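Local coordinates for GTP-binding protein (PDB 2QTF), which hydrolyses GTP and associates with the 50S ribosomal subunit, with a possible role in protein synthesis or ribosome biogenesis, at residues D85-A95 with I107-E115; F94-A103 with I244-E254. All coordinates share one frame; numbering follows the deposited sequence.

How the contacts relate
From the N terminus the chain first builds the parallel sheet of strands 25-31, 2-7, 59-62 and 82-84, and leaves its edge strand 82-84 directly into helix 86-97. Contact 1 closes a short loop, with 11 residues between its segments: the chain turns through 96-106 and helix 101-121 runs back beside helix 86-97. Contact 2 closes a far longer loop of 140 residues, bringing the G-domain helix 245-253 against the turn and the adjoining ends of those two helices. The segments alternate along the chain, so the contacts cross; they share Phe-94 and Ala-95 and touch through Leu-91 and Ile-244. Together they tie the N-terminal domain, the helical middle region and the G domain.

Contact 1: D85-A95 with I107-E115; sequences DKILLLLEIFA and IELARLKYE. With CD (cadmium ion), chain B.
Asp-85 OD2 takes a short hydrogen bond from Tyr-114 OH, 2.5 Å long, on its syn lone pair, and also accepts from the backbone N of Leu-66. The other oxygen, OD1, receives Leu-88 N in a nearly straight bond (179°), so one carboxylate caps helix 86-97 and binds the phenol of helix 101-121. A chi1 of 75° turns this carboxylate back over the first turn of its helix, where OD1 meets Leu-88 N. Ile-87 covers one face of the Tyr-114 ring, its CG2 lying 3.7 Å from the centroid in a CH-pi contact, while Leu-88 CD2 meets Tyr-114 CD2 obliquely. The two segments form an antiparallel helical hairpin, their axes 10.4 Å apart at an angle of 162°, in which helix 101-121 belongs to the middle region. Further along, Leu-91 and the extended Arg-111 side chain lie alongside each other, pointing opposite ways, and Leu-91 CD2 reaches Ala-110 CB at 3.8 Å. Arg-111 NE donates to a water that in turn donates to Leu-88 O, bridging the helices, and Arg-111 NH2 lies 3.0 Å from Glu-92 OE1. Both carboxylate oxygens of Glu-92 bind a cadmium ion, at 2.4 Å from OE1 and 2.2 Å from OE2. At the turn end of the hairpin, Ile-107 CD1 packs 3.6 Å from Phe-94 CB.

Contact 2: F94-A103 with I244-E254; sequences FALHAGSKEA and IVDAFFVTLSE. With CD (cadmium ion), chain C.
Phe-94 and Phe-248 form the tight apolar end of this contact. The Phe-94 ring lies with one face under Phe-248 CA, and its CZ comes within 3.5 Å of Phe-248 CB; the two rings themselves meet obliquely, their planes 43° apart. Ile-244 CD1 and Ala-247 CB close in around the same ring, with CD1 3.8 Å from Phe-94 CE2. Thr-251 continues the packing: its CG2 packs against Phe-94 O and Ala-98 CB, while OG1 donates to Ala-247 O one turn back in its own helix. Ala-103 CB touches both Thr-251 OG1 and Glu-254 OE2.

The whole is an interface between the G domain and the preceding helical hairpin, in which the Glu-254 carboxylate binds the backbone of the inter-helix turn 98-100. Gly-99 N donates to the syn lone pair of Glu-254 OE1, 2.8 Å away and nearly straight at 171°. Glu-254 OE2 accepts both Ser-100 N and Ser-100 OG from the same face of the carboxylate plane, OG at 2.7 Å. A chi1 of 75° brings Ser-100 OG back toward Ala-103 N, whose bond caps helix 101-121. Gly-99 is exposed, and the contact thins toward partly exposed Glu-102, where the extended Glu-102 side chain crosses that of Val-250 at about a right angle, Glu-102 CG lying 3.6 Å from Val-250 CG1.

His-97 NE2 binds a cadmium ion at 2.2 Å, and His-97 ND1 is hydrogen-bonded to Ile-93 O. Asp-232 OD2 is among the other ligands, with four waters; the same aspartate, which ends strand 226-232, is predicted to contact GTP. Helix 245-253 thus lies between the hairpin of helices 86-97 and 101-121 and helix 271-288, which Leu-252 and Phe-249 touch.

Contact 1: D85-A95 with I107-E115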
loop_
_atom_site.group_PDB
_atom_site.type_symbol
_atom_site.label_atom_id
_atom_site.label_comp_id
_atom_site.label_asym_id
_atom_site.label_seq_id
_atom_site.Cartn_x
_atom_site.Cartn_y
_atom_site.Cartn_z
ATOM N N ASP A 85 -8.018 12.683 3.769
ATOM C CA ASP A 85 -6.873 12.977 4.621
ATOM C C ASP A 85 -6.018 11.680 4.727
ATOM O O ASP A 85 -6.212 10.701 3.964
ATOM C CB ASP A 85 -7.309 13.562 5.990
ATOM C CG ASP A 85 -7.894 12.521 6.951
ATOM O OD1 ASP A 85 -8.233 11.393 6.473
ATOM O OD2 ASP A 85 -8.058 12.866 8.153
ATOM N N LYS A 86 -5.082 11.644 5.681
ATOM C CA LYS A 86 -4.144 10.514 5.668
ATOM C C LYS A 86 -4.835 9.186 6.016
ATOM O O LYS A 86 -4.502 8.152 5.424
ATOM C CB LYS A 86 -3.062 10.692 6.757
ATOM C CG LYS A 86 -2.105 9.475 6.795
ATOM C CD LYS A 86 -0.968 9.828 7.824
ATOM C CE LYS A 86 -0.091 8.602 8.070
ATOM N NZ LYS A 86 0.613 8.599 9.478
ATOM N N ILE A 87 -5.793 9.254 6.909
ATOM C CA ILE A 87 -6.609 8.080 7.283
ATOM C C ILE A 87 -7.445 7.585 6.104
ATOM O O ILE A 87 -7.414 6.433 5.818
ATOM C CB ILE A 87 -7.439 8.315 8.571
ATOM C CG1 ILE A 87 -6.423 8.509 9.725
ATOM C CG2 ILE A 87 -8.506 7.245 8.790
ATOM C CD1 ILE A 87 -6.861 8.162 10.979
ATOM N N LEU A 88 -8.222 8.453 5.502
ATOM C CA LEU A 88 -9.077 8.048 4.386
ATOM C C LEU A 88 -8.219 7.600 3.180
ATOM O O LEU A 88 -8.624 6.681 2.451
ATOM C CB LEU A 88 -10.019 9.213 4.015
ATOM C CG LEU A 88 -11.154 9.544 5.033
ATOM C CD1 LEU A 88 -12.083 10.633 4.393
ATOM C CD2 LEU A 88 -11.909 8.290 5.436
ATOM N N LEU A 89 -7.048 8.183 2.976
ATOM C CA LEU A 89 -6.172 7.744 1.895
ATOM C C LEU A 89 -5.734 6.302 2.123
ATOM O O LEU A 89 -5.688 5.455 1.198
ATOM C CB LEU A 89 -4.929 8.703 1.735
ATOM C CG LEU A 89 -3.781 8.200 0.785
ATOM C CD1 LEU A 89 -4.254 8.239 -0.635
ATOM C CD2 LEU A 89 -2.386 8.965 0.884
ATOM N N LEU A 90 -5.267 6.005 3.331
ATOM C CA LEU A 90 -4.754 4.610 3.545
ATOM C C LEU A 90 -5.939 3.657 3.484
ATOM O O LEU A 90 -5.759 2.521 3.009
ATOM C CB LEU A 90 -4.085 4.450 4.954
ATOM C CG LEU A 90 -2.826 5.299 5.096
ATOM C CD1 LEU A 90 -2.210 5.404 6.549
ATOM C CD2 LEU A 90 -1.780 4.912 4.123
ATOM N N LEU A 91 -7.132 4.063 3.985
ATOM C CA LEU A 91 -8.294 3.166 3.868
ATOM C C LEU A 91 -8.646 2.914 2.365
ATOM O O LEU A 91 -9.044 1.798 1.974
ATOM C CB LEU A 91 -9.563 3.691 4.650
ATOM C CG LEU A 91 -9.354 3.550 6.196
ATOM C CD1 LEU A 91 -10.419 4.422 6.852
ATOM C CD2 LEU A 91 -9.450 2.009 6.506
ATOM N N GLU A 92 -8.514 3.963 1.531
ATOM C CA GLU A 92 -8.642 3.749 0.034
ATOM C C GLU A 92 -7.653 2.708 -0.544
ATOM O O GLU A 92 -8.076 1.822 -1.296
ATOM C CB GLU A 92 -8.532 5.134 -0.711
ATOM C CG GLU A 92 -8.775 4.954 -2.236
ATOM C CD GLU A 92 -10.315 4.896 -2.494
ATOM O OE1 GLU A 92 -11.061 5.228 -1.493
ATOM O OE2 GLU A 92 -10.782 4.618 -3.658
ATOM N N ILE A 93 -6.358 2.785 -0.151
ATOM C CA ILE A 93 -5.322 1.793 -0.549
ATOM C C ILE A 93 -5.794 0.398 -0.140
ATOM O O ILE A 93 -5.790 -0.550 -0.924
ATOM C CB ILE A 93 -3.958 2.128 0.131
ATOM C CG1 ILE A 93 -3.466 3.472 -0.406
ATOM C CG2 ILE A 93 -2.961 0.941 -0.046
ATOM C CD1 ILE A 93 -2.252 3.997 0.340
ATOM N N PHE A 94 -6.297 0.309 1.062
ATOM C CA PHE A 94 -6.728 -1.034 1.582
ATOM C C PHE A 94 -7.903 -1.553 0.761
ATOM O O PHE A 94 -7.901 -2.724 0.350
ATOM C CB PHE A 94 -7.059 -1.011 3.086
ATOM C CG PHE A 94 -5.933 -0.473 4.014
ATOM C CD1 PHE A 94 -4.616 -0.428 3.626
ATOM C CD2 PHE A 94 -6.272 -0.178 5.355
ATOM C CE1 PHE A 94 -3.633 0.103 4.474
ATOM C CE2 PHE A 94 -5.268 0.335 6.285
ATOM C CZ PHE A 94 -3.965 0.473 5.836
ATOM N N ALA A 95 -8.886 -0.684 0.520
ATOM C CA ALA A 95 -10.092 -1.044 -0.222
ATOM C C ALA A 95 -9.690 -1.561 -1.627
ATOM O O ALA A 95 -10.327 -2.434 -2.169
ATOM C CB ALA A 95 -11.007 0.209 -0.317
ATOM N N ILE A 107 -12.632 -2.493 6.671
ATOM C CA ILE A 107 -12.416 -1.168 6.020
ATOM C C ILE A 107 -13.695 -0.328 6.141
ATOM O O ILE A 107 -13.676 0.827 6.481
ATOM C CB ILE A 107 -12.014 -1.378 4.478
ATOM C CG1 ILE A 107 -10.585 -2.004 4.447
ATOM C CG2 ILE A 107 -12.104 0.070 3.688
ATOM C CD1 ILE A 107 -10.232 -2.799 3.185
ATOM N N GLU A 108 -14.841 -0.924 5.887
ATOM C CA GLU A 108 -16.048 -0.152 5.943
ATOM C C GLU A 108 -16.312 0.305 7.426
ATOM O O GLU A 108 -16.780 1.437 7.675
ATOM C CB GLU A 108 -17.259 -1.011 5.539
ATOM C CG GLU A 108 -18.486 0.022 5.624
ATOM C CD GLU A 108 -19.780 -0.516 5.235
ATOM O OE1 GLU A 108 -20.710 0.350 5.147
ATOM O OE2 GLU A 108 -19.857 -1.780 5.026
ATOM N N LEU A 109 -16.054 -0.600 8.354
ATOM C CA LEU A 109 -16.150 -0.308 9.839
ATOM C C LEU A 109 -15.265 0.912 10.190
ATOM O O LEU A 109 -15.718 1.874 10.806
ATOM C CB LEU A 109 -15.690 -1.561 10.638
ATOM C CG LEU A 109 -15.738 -1.300 12.198
ATOM C CD1 LEU A 109 -17.209 -0.902 12.682
ATOM C CD2 LEU A 109 -15.229 -2.557 12.911
ATOM N N ALA A 110 -14.008 0.902 9.753
ATOM C CA ALA A 110 -13.111 2.043 10.005
ATOM C C ALA A 110 -13.589 3.342 9.347
ATOM O O ALA A 110 -13.450 4.456 9.920
ATOM C CB ALA A 110 -11.660 1.708 9.586
ATOM N N ARG A 111 -14.068 3.252 8.090
ATOM C CA ARG A 111 -14.645 4.480 7.435
ATOM C C ARG A 111 -15.867 5.034 8.229
ATOM O O ARG A 111 -16.022 6.242 8.390
ATOM C CB ARG A 111 -15.048 4.107 6.000
ATOM C CG ARG A 111 -13.837 3.953 5.070
ATOM C CD ARG A 111 -14.307 3.417 3.631
ATOM N NE ARG A 111 -13.230 3.631 2.674
ATOM C CZ ARG A 111 -13.239 3.112 1.448
ATOM N NH1 ARG A 111 -14.207 2.246 1.097
ATOM N NH2 ARG A 111 -12.365 3.542 0.595
ATOM N N LEU A 112 -16.805 4.179 8.607
ATOM C CA LEU A 112 -17.969 4.594 9.415
ATOM C C LEU A 112 -17.572 5.230 10.703
ATOM O O LEU A 112 -18.146 6.283 11.097
ATOM C CB LEU A 112 -18.877 3.388 9.720
ATOM C CG LEU A 112 -19.577 2.841 8.453
ATOM C CD1 LEU A 112 -20.333 1.578 8.756
ATOM C CD2 LEU A 112 -20.512 3.925 7.778
ATOM N N LYS A 113 -16.648 4.600 11.412
ATOM C CA LYS A 113 -16.181 5.166 12.726
ATOM C C LYS A 113 -15.528 6.524 12.491
ATOM O O LYS A 113 -15.722 7.448 13.300
ATOM C CB LYS A 113 -15.165 4.209 13.384
ATOM C CG LYS A 113 -15.962 3.015 14.022
ATOM C CD LYS A 113 -15.010 2.148 14.830
ATOM C CE LYS A 113 -15.833 1.304 15.848
ATOM N NZ LYS A 113 -14.929 0.732 16.931
ATOM N N TYR A 114 -14.809 6.674 11.383
ATOM C CA TYR A 114 -14.179 7.977 11.094
ATOM C C TYR A 114 -15.155 9.078 10.766
ATOM O O TYR A 114 -14.880 10.280 10.991
ATOM C CB TYR A 114 -13.149 7.823 9.938
ATOM C CG TYR A 114 -11.986 8.801 9.981
ATOM C CD1 TYR A 114 -11.120 8.848 11.087
ATOM C CD2 TYR A 114 -11.794 9.705 8.963
ATOM C CE1 TYR A 114 -10.088 9.762 11.128
ATOM C CE2 TYR A 114 -10.776 10.577 8.968
ATOM C CZ TYR A 114 -9.933 10.609 10.111
ATOM O OH TYR A 114 -8.848 11.439 10.109
ATOM N N GLU A 115 -16.296 8.715 10.195
ATOM C CA GLU A 115 -17.298 9.700 9.857
ATOM C C GLU A 115 -18.071 10.139 11.098
ATOM O O GLU A 115 -18.643 11.185 11.073
ATOM C CB GLU A 115 -18.412 9.091 8.974
ATOM C CG GLU A 115 -18.624 9.427 7.580
ATOM C CD GLU A 115 -18.061 10.766 7.079
ATOM O OE1 GLU A 115 -16.986 10.629 6.557
ATOM O OE2 GLU A 115 -18.706 11.840 7.062
HETATM CD CD CD B . -12.883 5.101 -3.101
HETATM O O HOH W 1 -11.304 5.832 2.278
HETATM O O HOH W 2 -13.647 6.575 -1.262
HETATM O O HOH W 3 -12.121 7.423 -4.014
#

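Contact 2: F94-A103 with I244-E254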
loop_
_atom_site.group_PDB
_atom_site.type_symbol
_atom_site.label_atom_id
_atom_site.label_comp_id
_atom_site.label_asym_id
_atom_site.label_seq_id
_atom_site.Cartn_x
_atom_site.Cartn_y
_atom_site.Cartn_z
ATOM N N PHE A 94 -6.297 0.309 1.062
ATOM C CA PHE A 94 -6.728 -1.034 1.582
ATOM C C PHE A 94 -7.903 -1.553 0.761
ATOM O O PHE A 94 -7.901 -2.724 0.350
ATOM C CB PHE A 94 -7.059 -1.011 3.086
ATOM C CG PHE A 94 -5.933 -0.473 4.014
ATOM C CD1 PHE A 94 -4.616 -0.428 3.626
ATOM C CD2 PHE A 94 -6.272 -0.178 5.355
ATOM C CE1 PHE A 94 -3.633 0.103 4.474
ATOM C CE2 PHE A 94 -5.268 0.335 6.285
ATOM C CZ PHE A 94 -3.965 0.473 5.836
ATOM N N ALA A 95 -8.886 -0.684 0.520
ATOM C CA ALA A 95 -10.092 -1.044 -0.222
ATOM C C ALA A 95 -9.690 -1.561 -1.627
ATOM O O ALA A 95 -10.327 -2.434 -2.169
ATOM C CB ALA A 95 -11.007 0.209 -0.317
ATOM N N LEU A 96 -8.697 -0.940 -2.257
ATOM C CA LEU A 96 -8.264 -1.323 -3.612
ATOM C C LEU A 96 -7.468 -2.621 -3.576
ATOM O O LEU A 96 -7.384 -3.322 -4.600
ATOM C CB LEU A 96 -7.434 -0.141 -4.248
ATOM C CG LEU A 96 -8.299 1.122 -4.455
ATOM C CD1 LEU A 96 -7.266 2.288 -5.036
ATOM C CD2 LEU A 96 -9.499 0.926 -5.479
ATOM N N HIS A 97 -6.909 -3.010 -2.404
ATOM C CA HIS A 97 -6.109 -4.233 -2.429
ATOM C C HIS A 97 -6.830 -5.397 -1.761
ATOM O O HIS A 97 -6.341 -6.522 -1.828
ATOM C CB HIS A 97 -4.773 -4.027 -1.731
ATOM C CG HIS A 97 -3.833 -3.129 -2.486
ATOM N ND1 HIS A 97 -3.983 -1.748 -2.555
ATOM C CD2 HIS A 97 -2.767 -3.431 -3.249
ATOM C CE1 HIS A 97 -2.996 -1.256 -3.292
ATOM N NE2 HIS A 97 -2.227 -2.255 -3.682
ATOM N N ALA A 98 -7.952 -5.163 -1.092
ATOM C CA ALA A 98 -8.598 -6.217 -0.312
ATOM C C ALA A 98 -9.522 -7.025 -1.238
ATOM O O ALA A 98 -10.304 -6.462 -1.961
ATOM C CB ALA A 98 -9.430 -5.557 0.828
ATOM N N GLY A 99 -9.448 -8.324 -1.200
ATOM C CA GLY A 99 -10.421 -9.135 -1.939
ATOM C C GLY A 99 -11.268 -10.010 -1.003
ATOM O O GLY A 99 -12.246 -10.616 -1.466
ATOM N N SER A 100 -10.966 -10.023 0.280
ATOM C CA SER A 100 -11.725 -10.853 1.207
ATOM C C SER A 100 -12.900 -10.109 1.833
ATOM O O SER A 100 -12.890 -8.841 1.990
ATOM C CB SER A 100 -10.867 -11.396 2.320
ATOM O OG SER A 100 -10.495 -10.439 3.350
ATOM N N LYS A 101 -13.913 -10.868 2.274
ATOM C CA LYS A 101 -15.091 -10.228 2.897
ATOM C C LYS A 101 -14.752 -9.603 4.235
ATOM O O LYS A 101 -15.225 -8.516 4.545
ATOM C CB LYS A 101 -16.251 -11.246 3.082
ATOM C CG LYS A 101 -17.504 -10.611 3.716
ATOM C CD LYS A 101 -18.765 -11.566 3.748
ATOM C CE LYS A 101 -19.915 -10.891 4.593
ATOM N NZ LYS A 101 -20.114 -9.417 4.134
ATOM N N GLU A 102 -13.924 -10.288 5.024
ATOM C CA GLU A 102 -13.519 -9.804 6.363
ATOM C C GLU A 102 -12.749 -8.464 6.244
ATOM O O GLU A 102 -13.009 -7.588 7.017
ATOM C CB GLU A 102 -12.663 -10.904 7.067
ATOM C CG GLU A 102 -12.124 -10.528 8.496
ATOM C CD GLU A 102 -11.203 -11.670 9.081
ATOM O OE1 GLU A 102 -11.061 -12.726 8.452
ATOM O OE2 GLU A 102 -10.533 -11.510 10.126
ATOM N N ALA A 103 -11.868 -8.311 5.241
ATOM C CA ALA A 103 -11.094 -7.091 5.118
ATOM C C ALA A 103 -12.059 -5.995 4.643
ATOM O O ALA A 103 -12.039 -4.865 5.159
ATOM C CB ALA A 103 -9.986 -7.284 4.081
ATOM N N ILE A 244 -6.778 2.442 12.096
ATOM C CA ILE A 244 -6.924 1.576 10.883
ATOM C C ILE A 244 -6.024 0.351 10.924
ATOM O O ILE A 244 -5.833 -0.317 9.943
ATOM C CB ILE A 244 -6.769 2.372 9.518
ATOM C CG1 ILE A 244 -5.373 2.981 9.364
ATOM C CG2 ILE A 244 -7.818 3.507 9.542
ATOM C CD1 ILE A 244 -5.136 3.728 8.021
ATOM N N VAL A 245 -5.449 0.087 12.105
ATOM C CA VAL A 245 -4.482 -1.035 12.201
ATOM C C VAL A 245 -5.205 -2.302 11.969
ATOM O O VAL A 245 -4.662 -3.149 11.283
ATOM C CB VAL A 245 -3.789 -1.033 13.596
ATOM C CG1 VAL A 245 -3.214 -2.459 13.932
ATOM C CG2 VAL A 245 -2.702 -0.036 13.610
ATOM N N ASP A 246 -6.439 -2.504 12.446
ATOM C CA ASP A 246 -7.050 -3.770 12.116
ATOM C C ASP A 246 -7.422 -3.933 10.632
ATOM O O ASP A 246 -7.304 -5.035 10.096
ATOM C CB ASP A 246 -8.389 -4.044 12.786
ATOM C CG ASP A 246 -8.250 -4.340 14.327
ATOM O OD1 ASP A 246 -7.157 -4.638 14.827
ATOM O OD2 ASP A 246 -9.288 -4.238 14.949
ATOM N N ALA A 247 -7.973 -2.873 10.024
ATOM C CA ALA A 247 -8.210 -2.978 8.600
ATOM C C ALA A 247 -6.913 -3.315 7.857
ATOM O O ALA A 247 -6.959 -4.065 6.857
ATOM C CB ALA A 247 -8.811 -1.686 8.072
ATOM N N PHE A 248 -5.782 -2.723 8.279
ATOM C CA PHE A 248 -4.488 -2.968 7.583
ATOM C C PHE A 248 -4.110 -4.426 7.693
ATOM O O PHE A 248 -3.880 -5.137 6.690
ATOM C CB PHE A 248 -3.329 -2.083 8.192
ATOM C CG PHE A 248 -2.001 -2.486 7.702
ATOM C CD1 PHE A 248 -1.657 -2.378 6.335
ATOM C CD2 PHE A 248 -1.056 -3.057 8.622
ATOM C CE1 PHE A 248 -0.392 -2.849 5.842
ATOM C CE2 PHE A 248 0.195 -3.511 8.157
ATOM C CZ PHE A 248 0.541 -3.358 6.763
ATOM N N PHE A 249 -4.019 -4.904 8.943
ATOM C CA PHE A 249 -3.619 -6.304 9.128
ATOM C C PHE A 249 -4.515 -7.326 8.473
ATOM O O PHE A 249 -4.070 -8.338 7.897
ATOM C CB PHE A 249 -3.372 -6.617 10.622
ATOM C CG PHE A 249 -2.069 -6.157 11.053
ATOM C CD1 PHE A 249 -0.921 -6.755 10.532
ATOM C CD2 PHE A 249 -1.937 -5.039 11.903
ATOM C CE1 PHE A 249 0.360 -6.300 10.858
ATOM C CE2 PHE A 249 -0.661 -4.570 12.250
ATOM C CZ PHE A 249 0.508 -5.210 11.736
ATOM N N VAL A 250 -5.776 -7.117 8.538
ATOM C CA VAL A 250 -6.674 -8.075 7.900
ATOM C C VAL A 250 -6.521 -8.085 6.380
ATOM O O VAL A 250 -6.541 -9.118 5.705
ATOM C CB VAL A 250 -8.156 -7.769 8.296
ATOM C CG1 VAL A 250 -9.066 -8.757 7.671
ATOM C CG2 VAL A 250 -8.371 -7.927 9.832
ATOM N N THR A 251 -6.414 -6.910 5.788
ATOM C CA THR A 251 -6.112 -6.825 4.343
ATOM C C THR A 251 -4.742 -7.499 4.016
ATOM O O THR A 251 -4.629 -8.199 3.014
ATOM C CB THR A 251 -6.053 -5.297 3.895
ATOM O OG1 THR A 251 -7.311 -4.727 4.186
ATOM C CG2 THR A 251 -5.763 -5.123 2.331
ATOM N N LEU A 252 -3.703 -7.172 4.773
ATOM C CA LEU A 252 -2.405 -7.715 4.506
ATOM C C LEU A 252 -2.413 -9.236 4.704
ATOM O O LEU A 252 -1.742 -9.993 3.928
ATOM C CB LEU A 252 -1.342 -7.040 5.471
ATOM C CG LEU A 252 0.113 -7.593 5.344
ATOM C CD1 LEU A 252 0.755 -7.350 3.905
ATOM C CD2 LEU A 252 1.010 -7.034 6.513
ATOM N N SER A 253 -3.155 -9.727 5.718
ATOM C CA SER A 253 -3.230 -11.202 5.949
ATOM C C SER A 253 -3.745 -12.023 4.789
ATOM O O SER A 253 -3.567 -13.281 4.756
ATOM C CB SER A 253 -4.110 -11.483 7.215
ATOM O OG SER A 253 -3.360 -10.978 8.327
ATOM N N GLU A 254 -4.406 -11.386 3.809
ATOM C CA GLU A 254 -4.757 -12.072 2.568
ATOM C C GLU A 254 -3.491 -12.589 1.825
ATOM O O GLU A 254 -3.606 -13.387 0.867
ATOM C CB GLU A 254 -5.519 -11.225 1.607
ATOM C CG GLU A 254 -6.917 -10.712 2.188
ATOM C CD GLU A 254 -7.675 -9.803 1.262
ATOM O OE1 GLU A 254 -7.329 -9.678 0.048
ATOM O OE2 GLU A 254 -8.725 -9.239 1.737
HETATM CD CD CD C . -0.300 -2.199 -4.839
HETATM O O HOH W 4 0.857 -2.814 -2.809
HETATM O O HOH W 5 0.091 -0.070 -3.604
HETATM O O HOH W 6 1.798 -2.252 -5.755
HETATM O O HOH W 7 -1.021 -0.478 -6.359
#